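Local coordinates for protein citrinin polyketide synthase (Monascus purpureus, PDB 5MPT) that carries out the programmed C-methylation of the growing polyketide, as the methyltransferase domain of the non-reducing synthase that makes the keto-aldehyde precursor of the mycotoxin citrinin, at residues Ser143-Lys148 with Leu160-Gly165; Ile296-Ile301 with Thr355-Gly360. All coordinates share one frame; numbering follows the deposited sequence.

Contact 1 of 2, residues Ser143-Lys148 with Leu160-Gly165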
ATOM      1  N   SER A 143      -8.656 -12.927   7.724  1.00 24.30           N
ATOM      2  CA  SER A 143      -8.845 -14.202   8.399  1.00 26.31           C
ATOM      3  C   SER A 143      -7.823 -15.261   7.987  1.00 25.92           C
ATOM      4  O   SER A 143      -7.509 -16.155   8.796  1.00 25.63           O
ATOM      5  CB  SER A 143     -10.271 -14.700   8.166  1.00 28.14           C
ATOM      6  OG  SER A 143     -11.144 -14.014   9.038  1.00 29.85           O
ATOM      7  N   LEU A 144      -7.278 -15.166   6.768  1.00 27.72           N
ATOM      8  CA  LEU A 144      -6.283 -16.131   6.297  1.00 28.36           C
ATOM      9  C   LEU A 144      -5.063 -16.149   7.211  1.00 26.56           C
ATOM     10  O   LEU A 144      -4.626 -17.219   7.681  1.00 26.66           O
ATOM     11  CB  LEU A 144      -5.884 -15.800   4.852  1.00 30.07           C
ATOM     12  CG  LEU A 144      -4.906 -16.748   4.136  1.00 34.50           C
ATOM     13  CD1 LEU A 144      -4.908 -16.496   2.629  1.00 34.42           C
ATOM     14  CD2 LEU A 144      -3.486 -16.584   4.613  1.00 38.83           C
ATOM     15  N   THR A 145      -4.509 -14.978   7.509  1.00 24.99           N
ATOM     16  CA  THR A 145      -3.423 -14.952   8.486  1.00 26.48           C
ATOM     17  C   THR A 145      -3.973 -14.918   9.900  1.00 25.56           C
ATOM     18  O   THR A 145      -3.407 -15.543  10.799  1.00 24.74           O
ATOM     19  CB  THR A 145      -2.498 -13.745   8.265  1.00 28.37           C
ATOM     20  OG1 THR A 145      -3.256 -12.537   8.345  1.00 27.71           O
ATOM     21  CG2 THR A 145      -1.821 -13.807   6.902  1.00 29.40           C
ATOM     22  N   GLY A 146      -5.087 -14.209  10.098  1.00 25.29           N
ATOM     23  CA  GLY A 146      -5.633 -14.011  11.435  1.00 23.85           C
ATOM     24  C   GLY A 146      -5.992 -15.302  12.144  1.00 25.20           C
ATOM     25  O   GLY A 146      -5.800 -15.420  13.354  1.00 26.34           O
ATOM     26  N   SER A 147      -6.546 -16.277  11.407  1.00 26.55           N
ATOM     27  CA  SER A 147      -6.893 -17.568  11.988  1.00 27.55           C
ATOM     28  C   SER A 147      -5.663 -18.382  12.341  1.00 27.46           C
ATOM     29  O   SER A 147      -5.785 -19.356  13.084  1.00 26.81           O
ATOM     30  CB  SER A 147      -7.754 -18.373  11.018  1.00 30.27           C
ATOM     31  OG  SER A 147      -6.988 -18.733   9.880  1.00 32.17           O
ATOM     32  N   LYS A 148      -4.492 -18.031  11.809  1.00 25.33           N
ATOM     33  CA  LYS A 148      -3.251 -18.718  12.126  1.00 26.35           C
ATOM     34  C   LYS A 148      -2.292 -17.796  12.874  1.00 25.24           C
ATOM     35  O   LYS A 148      -1.071 -17.949  12.788  1.00 24.59           O
ATOM     36  CB  LYS A 148      -2.577 -19.257  10.860  1.00 30.82           C
ATOM     37  CG  LYS A 148      -3.466 -20.085   9.941  1.00 40.63           C
ATOM     38  CD  LYS A 148      -3.506 -21.560  10.273  1.00 52.39           C
ATOM     39  CE  LYS A 148      -4.324 -22.322   9.225  1.00 61.72           C
ATOM     40  NZ  LYS A 148      -5.753 -21.852   9.132  1.00 65.63           N
ATOM     41  N   LEU A 160       4.375 -14.831   5.295  1.00 34.93           N
ATOM     42  CA  LEU A 160       4.654 -14.737   3.867  1.00 34.94           C
ATOM     43  C   LEU A 160       4.278 -16.026   3.150  1.00 33.76           C
ATOM     44  O   LEU A 160       3.666 -15.990   2.074  1.00 34.57           O
ATOM     45  CB  LEU A 160       6.133 -14.421   3.648  1.00 36.08           C
ATOM     46  CG  LEU A 160       6.501 -14.054   2.213  1.00 37.49           C
ATOM     47  CD1 LEU A 160       5.813 -12.784   1.836  1.00 38.22           C
ATOM     48  CD2 LEU A 160       8.007 -13.923   2.107  1.00 37.64           C
ATOM     49  N   GLN A 161       4.607 -17.172   3.752  1.00 35.31           N
ATOM     50  CA  GLN A 161       4.235 -18.461   3.174  1.00 41.12           C
ATOM     51  C   GLN A 161       2.714 -18.624   3.108  1.00 41.29           C
ATOM     52  O   GLN A 161       2.178 -19.095   2.099  1.00 41.06           O
ATOM     53  CB  GLN A 161       4.884 -19.592   3.983  1.00 49.04           C
ATOM     54  CG  GLN A 161       4.870 -20.952   3.294  1.00 59.71           C
ATOM     55  CD  GLN A 161       3.483 -21.578   3.239  1.00 72.39           C
ATOM     56  OE1 GLN A 161       2.696 -21.461   4.182  1.00 76.86           O
ATOM     57  NE2 GLN A 161       3.177 -22.244   2.130  1.00 77.64           N
ATOM     58  N   LEU A 162       1.997 -18.242   4.168  1.00 41.77           N
ATOM     59  CA  LEU A 162       0.542 -18.421   4.166  1.00 42.19           C
ATOM     60  C   LEU A 162      -0.109 -17.687   3.016  1.00 40.82           C
ATOM     61  O   LEU A 162      -1.032 -18.203   2.370  1.00 41.27           O
ATOM     62  CB  LEU A 162      -0.068 -17.911   5.468  1.00 45.08           C
ATOM     63  CG  LEU A 162      -0.043 -18.813   6.692  1.00 48.77           C
ATOM     64  CD1 LEU A 162      -0.829 -18.109   7.766  1.00 45.98           C
ATOM     65  CD2 LEU A 162      -0.618 -20.195   6.401  1.00 55.18           C
ATOM     66  N   ILE A 163       0.323 -16.453   2.783  1.00 37.65           N
ATOM     67  CA  ILE A 163      -0.304 -15.611   1.782  1.00 35.55           C
ATOM     68  C   ILE A 163       0.067 -16.076   0.383  1.00 38.85           C
ATOM     69  O   ILE A 163      -0.792 -16.235  -0.487  1.00 42.79           O
ATOM     70  CB  ILE A 163       0.106 -14.149   2.018  1.00 32.53           C
ATOM     71  CG1 ILE A 163      -0.323 -13.703   3.424  1.00 31.75           C
ATOM     72  CG2 ILE A 163      -0.416 -13.274   0.924  1.00 34.77           C
ATOM     73  CD1 ILE A 163       0.267 -12.359   3.833  1.00 31.62           C
ATOM     74  N   PHE A 164       1.355 -16.288   0.137  1.00 38.98           N
ATOM     75  CA  PHE A 164       1.837 -16.459  -1.224  1.00 36.11           C
ATOM     76  C   PHE A 164       2.135 -17.900  -1.579  1.00 36.79           C
ATOM     77  O   PHE A 164       2.417 -18.184  -2.748  1.00 37.94           O
ATOM     78  CB  PHE A 164       3.089 -15.628  -1.427  1.00 35.06           C
ATOM     79  CG  PHE A 164       2.857 -14.158  -1.272  1.00 36.97           C
ATOM     80  CD1 PHE A 164       2.327 -13.421  -2.305  1.00 39.17           C
ATOM     81  CD2 PHE A 164       3.161 -13.521  -0.080  1.00 38.87           C
ATOM     82  CE1 PHE A 164       2.114 -12.061  -2.169  1.00 40.97           C
ATOM     83  CE2 PHE A 164       2.943 -12.164   0.063  1.00 40.04           C
ATOM     84  CZ  PHE A 164       2.424 -11.437  -0.978  1.00 40.32           C
ATOM     85  N   GLY A 165       2.101 -18.797  -0.607  1.00 38.48           N
ATOM     86  CA  GLY A 165       2.377 -20.198  -0.852  1.00 43.17           C
ATOM     87  C   GLY A 165       1.189 -20.983  -1.339  1.00 45.74           C
ATOM     88  O   GLY A 165       1.351 -22.125  -1.776  1.00 47.98           O
TER

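Contact 2 of 2, residues Ile296-Ile301 with Thr355-Gly360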
ATOM      1  N   ILE A 296      17.448   7.682   0.341  1.00 33.42           N
ATOM      2  CA  ILE A 296      18.207   6.926  -0.650  0.91 35.70           C
ATOM      3  C   ILE A 296      17.294   6.468  -1.778  1.00 31.89           C
ATOM      4  O   ILE A 296      17.626   6.607  -2.962  1.00 28.12           O
ATOM      5  CB  ILE A 296      18.930   5.741   0.030  0.91 41.33           C
ATOM      6  CG1 ILE A 296      20.011   6.266   0.965  0.91 41.58           C
ATOM      7  CG2 ILE A 296      19.485   4.765  -0.992  0.91 37.42           C
ATOM      8  CD1 ILE A 296      20.669   5.173   1.807  0.91 40.42           C
ATOM      9  N   SER A 297      16.115   5.935  -1.433  1.00 25.45           N
ATOM     10  CA  SER A 297      15.235   5.418  -2.472  1.00 22.87           C
ATOM     11  C   SER A 297      14.739   6.535  -3.394  1.00 22.47           C
ATOM     12  O   SER A 297      14.721   6.375  -4.618  1.00 24.37           O
ATOM     13  CB  SER A 297      14.060   4.692  -1.857  1.00 23.83           C
ATOM     14  OG  SER A 297      14.530   3.542  -1.204  1.00 25.09           O
ATOM     15  N   THR A 298      14.304   7.661  -2.828  1.00 21.44           N
ATOM     16  CA  THR A 298      13.731   8.692  -3.665  1.00 22.75           C
ATOM     17  C   THR A 298      14.830   9.421  -4.428  1.00 24.25           C
ATOM     18  O   THR A 298      14.582   9.931  -5.518  1.00 23.84           O
ATOM     19  CB  THR A 298      12.858   9.666  -2.844  1.00 22.66           C
ATOM     20  OG1 THR A 298      13.652  10.320  -1.856  1.00 25.27           O
ATOM     21  CG2 THR A 298      11.630   8.950  -2.164  1.00 23.28           C
ATOM     22  N   ARG A 299      16.046   9.464  -3.886  0.60 27.85           N
ATOM     23  CA  ARG A 299      17.171  10.006  -4.640  0.60 31.68           C
ATOM     24  C   ARG A 299      17.483   9.127  -5.845  0.60 27.51           C
ATOM     25  O   ARG A 299      17.692   9.626  -6.960  0.60 27.12           O
ATOM     26  CB  ARG A 299      18.395  10.143  -3.735  0.60 37.63           C
ATOM     27  CG  ARG A 299      19.567  10.870  -4.406  0.60 45.96           C
ATOM     28  CD  ARG A 299      20.713  11.115  -3.449  0.60 52.95           C
ATOM     29  NE  ARG A 299      20.442  12.186  -2.487  0.60 55.95           N
ATOM     30  CZ  ARG A 299      20.263  12.016  -1.178  0.60 68.25           C
ATOM     31  NH1 ARG A 299      20.320  10.807  -0.626  0.60 74.97           N
ATOM     32  NH2 ARG A 299      20.031  13.071  -0.408  0.60 66.20           N
ATOM     33  N   ASN A 300      17.517   7.809  -5.640  1.00 26.54           N
ATOM     34  CA  ASN A 300      17.696   6.888  -6.753  1.00 24.62           C
ATOM     35  C   ASN A 300      16.647   7.135  -7.831  1.00 22.11           C
ATOM     36  O   ASN A 300      16.964   7.218  -9.020  1.00 23.04           O
ATOM     37  CB  ASN A 300      17.617   5.441  -6.272  1.00 26.54           C
ATOM     38  CG  ASN A 300      18.763   5.047  -5.361  1.00 29.29           C
ATOM     39  OD1 ASN A 300      19.840   5.643  -5.385  1.00 30.51           O
ATOM     40  ND2 ASN A 300      18.542   4.014  -4.577  1.00 29.63           N
ATOM     41  N   ILE A 301      15.377   7.230  -7.420  1.00 21.86           N
ATOM     42  CA  ILE A 301      14.299   7.489  -8.363  1.00 22.80           C
ATOM     43  C   ILE A 301      14.540   8.802  -9.088  1.00 22.03           C
ATOM     44  O   ILE A 301      14.355   8.903 -10.309  1.00 20.91           O
ATOM     45  CB  ILE A 301      12.960   7.465  -7.606  1.00 24.23           C
ATOM     46  CG1 ILE A 301      12.700   6.015  -7.152  1.00 25.47           C
ATOM     47  CG2 ILE A 301      11.893   8.094  -8.456  1.00 21.14           C
ATOM     48  CD1 ILE A 301      11.538   5.854  -6.175  1.00 24.80           C
ATOM     49  N   THR A 355      11.886  16.817  -1.081  1.00 26.59           N
ATOM     50  CA  THR A 355      12.531  18.109  -1.266  1.00 28.54           C
ATOM     51  C   THR A 355      14.024  18.017  -0.970  1.00 29.96           C
ATOM     52  O   THR A 355      14.850  18.606  -1.680  1.00 30.30           O
ATOM     53  CB  THR A 355      11.865  19.134  -0.355  1.00 31.96           C
ATOM     54  OG1 THR A 355      10.496  19.276  -0.737  1.00 35.74           O
ATOM     55  CG2 THR A 355      12.543  20.477  -0.447  1.00 32.93           C
ATOM     56  N   SER A 356      14.387  17.277   0.076  1.00 32.55           N
ATOM     57  CA  SER A 356      15.775  17.211   0.500  1.00 33.61           C
ATOM     58  C   SER A 356      16.672  16.509  -0.511  1.00 32.12           C
ATOM     59  O   SER A 356      17.884  16.742  -0.495  1.00 35.87           O
ATOM     60  CB  SER A 356      15.860  16.512   1.862  1.00 36.00           C
ATOM     61  OG  SER A 356      15.553  15.131   1.760  1.00 37.50           O
ATOM     62  N   VAL A 357      16.126  15.661  -1.388  1.00 28.66           N
ATOM     63  CA  VAL A 357      16.940  14.940  -2.362  1.00 27.00           C
ATOM     64  C   VAL A 357      16.872  15.562  -3.758  1.00 28.40           C
ATOM     65  O   VAL A 357      17.451  15.011  -4.696  1.00 27.97           O
ATOM     66  CB  VAL A 357      16.575  13.449  -2.411  1.00 26.32           C
ATOM     67  CG1 VAL A 357      16.665  12.861  -0.999  1.00 25.86           C
ATOM     68  CG2 VAL A 357      15.199  13.201  -3.019  1.00 24.53           C
ATOM     69  N   GLY A 358      16.180  16.685  -3.924  1.00 29.53           N
ATOM     70  CA  GLY A 358      16.248  17.427  -5.177  1.00 30.96           C
ATOM     71  C   GLY A 358      14.961  17.530  -5.959  1.00 26.91           C
ATOM     72  O   GLY A 358      14.984  18.116  -7.047  1.00 27.15           O
ATOM     73  N   TYR A 359      13.827  16.999  -5.512  1.00 23.79           N
ATOM     74  CA  TYR A 359      12.590  17.216  -6.250  1.00 20.60           C
ATOM     75  C   TYR A 359      12.144  18.662  -6.074  1.00 26.22           C
ATOM     76  O   TYR A 359      12.288  19.240  -4.996  1.00 31.71           O
ATOM     77  CB  TYR A 359      11.514  16.251  -5.763  1.00 18.29           C
ATOM     78  CG  TYR A 359      11.747  14.777  -6.082  1.00 17.09           C
ATOM     79  CD1 TYR A 359      12.526  13.970  -5.253  1.00 18.62           C
ATOM     80  CD2 TYR A 359      11.228  14.215  -7.242  1.00 16.13           C
ATOM     81  CE1 TYR A 359      12.728  12.616  -5.552  1.00 17.94           C
ATOM     82  CE2 TYR A 359      11.416  12.886  -7.542  1.00 15.45           C
ATOM     83  CZ  TYR A 359      12.181  12.095  -6.705  1.00 17.98           C
ATOM     84  OH  TYR A 359      12.368  10.773  -7.013  1.00 19.18           O
ATOM     85  N   GLY A 360      11.620  19.261  -7.144  1.00 26.73           N
ATOM     86  CA  GLY A 360      11.385  20.695  -7.150  1.00 31.98           C
ATOM     87  C   GLY A 360       9.970  21.116  -6.818  1.00 35.91           C
ATOM     88  O   GLY A 360       9.717  22.281  -6.494  1.00 42.54           O
TER
HETATM   89  O   HOH W   1      20.504  14.697  -3.408  1.00 38.93           O

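Contact 1 of 2, residues Ser143-Lys148 with Leu160-Gly165
T145 and L162 bring the two backbones to their nearest approach, CA to CA at 6.8 Å, where helix 136-146 meets helix 159-164. The side chains of L144 and L162 lie alongside each other, pointing opposite ways. With CG anti to its backbone N (chi1 -176°), L144 sends CD2 against the L162 backbone, 3.7 Å from L162 O, and CD2 also lies beside L162 CB. L162 reaches back the other way: its CD1 packs 3.7 Å from K148 CB and sits near the carbonyl oxygen of L144. On the other flank T145 turns its methyl to the neighbour, CG2 lying 3.8 Å from I163 CG1. K148 takes part through CB and CG, which pack on L162 CD1; chi2 (-88°) turns CD off, and NZ makes a weak bond to S147 OG. S147 OG also gives a 2.8 Å bond to S143 O, nearly in line with the carbonyl, and S143 O accepts a second bond from S147 N. I163 lies about 7 Å, side chain to side chain, from the active-site Y177. Aliphatic side chains thus carry the contact, packing on each other and on the L144 and L162 carbonyls: with 229 Å² buried and no polar bond between the segments, the pairing rests on shape fit and solvent exclusion, with I326 of helix 321-327 bridging the two helices by touching both T145 and I163.

Contact 2 of 2, residues Ile296-Ile301 with Thr355-Gly360
V357 wedges against T298 of helix 294-304, its CG2 touching T298 OG1 at 3.5 Å, just after S356, whose hydroxyl turns back to I353 O. T298 OG1 is itself bonded to L294 O. R299 has two conformers, so its contacts are provisional: in the one described, V357 CG1 lies over one face of the guanidinium, toward its rim and 3.4 Å from R299 NH2, and a water in the guanidinium plane takes the NE hydrogen and makes a weak bond to V357 O. G358, at positive phi (116°), closes helix 347-356 with a Schellman motif and turns the chain back. Y359 can then point its ring at the helix. Its OH donates to T298 O at 2.8 Å, coming in the plane of that carbonyl toward one of its lone pairs (139° at the oxygen), and I301 CG2 packs tightly at the ring edge, 3.1 Å from the same Y359 OH. Around this link, Y359 meets H302 edge-to-face, touches L354 of helix 347-356 and L311 of strand 309-316, and G360 pairs by backbone with L381 of strand 375-381, just before edge strand 361-364.

Contact 1 closes before contact 2 opens along the chain, and the two lie on opposite sides of its centre, 35 Å apart between centres and about 19 Å between nearest atoms. Contact 1 belongs to the helical part that precedes the first strand, 208-213, of the seven-stranded sheet. Contact 2 lies within the Rossmann-like methyltransferase fold, where helix 294-304 meets the turn leading into strand 361-364. They share no helix or strand: 136-146 and 159-164 build the first, 294-304 and the end of 347-356 the second. Each has a side chain near the bound S-adenosyl-L-homocysteine without touching it, I163 at about 10 Å and I301 at about 9 Å.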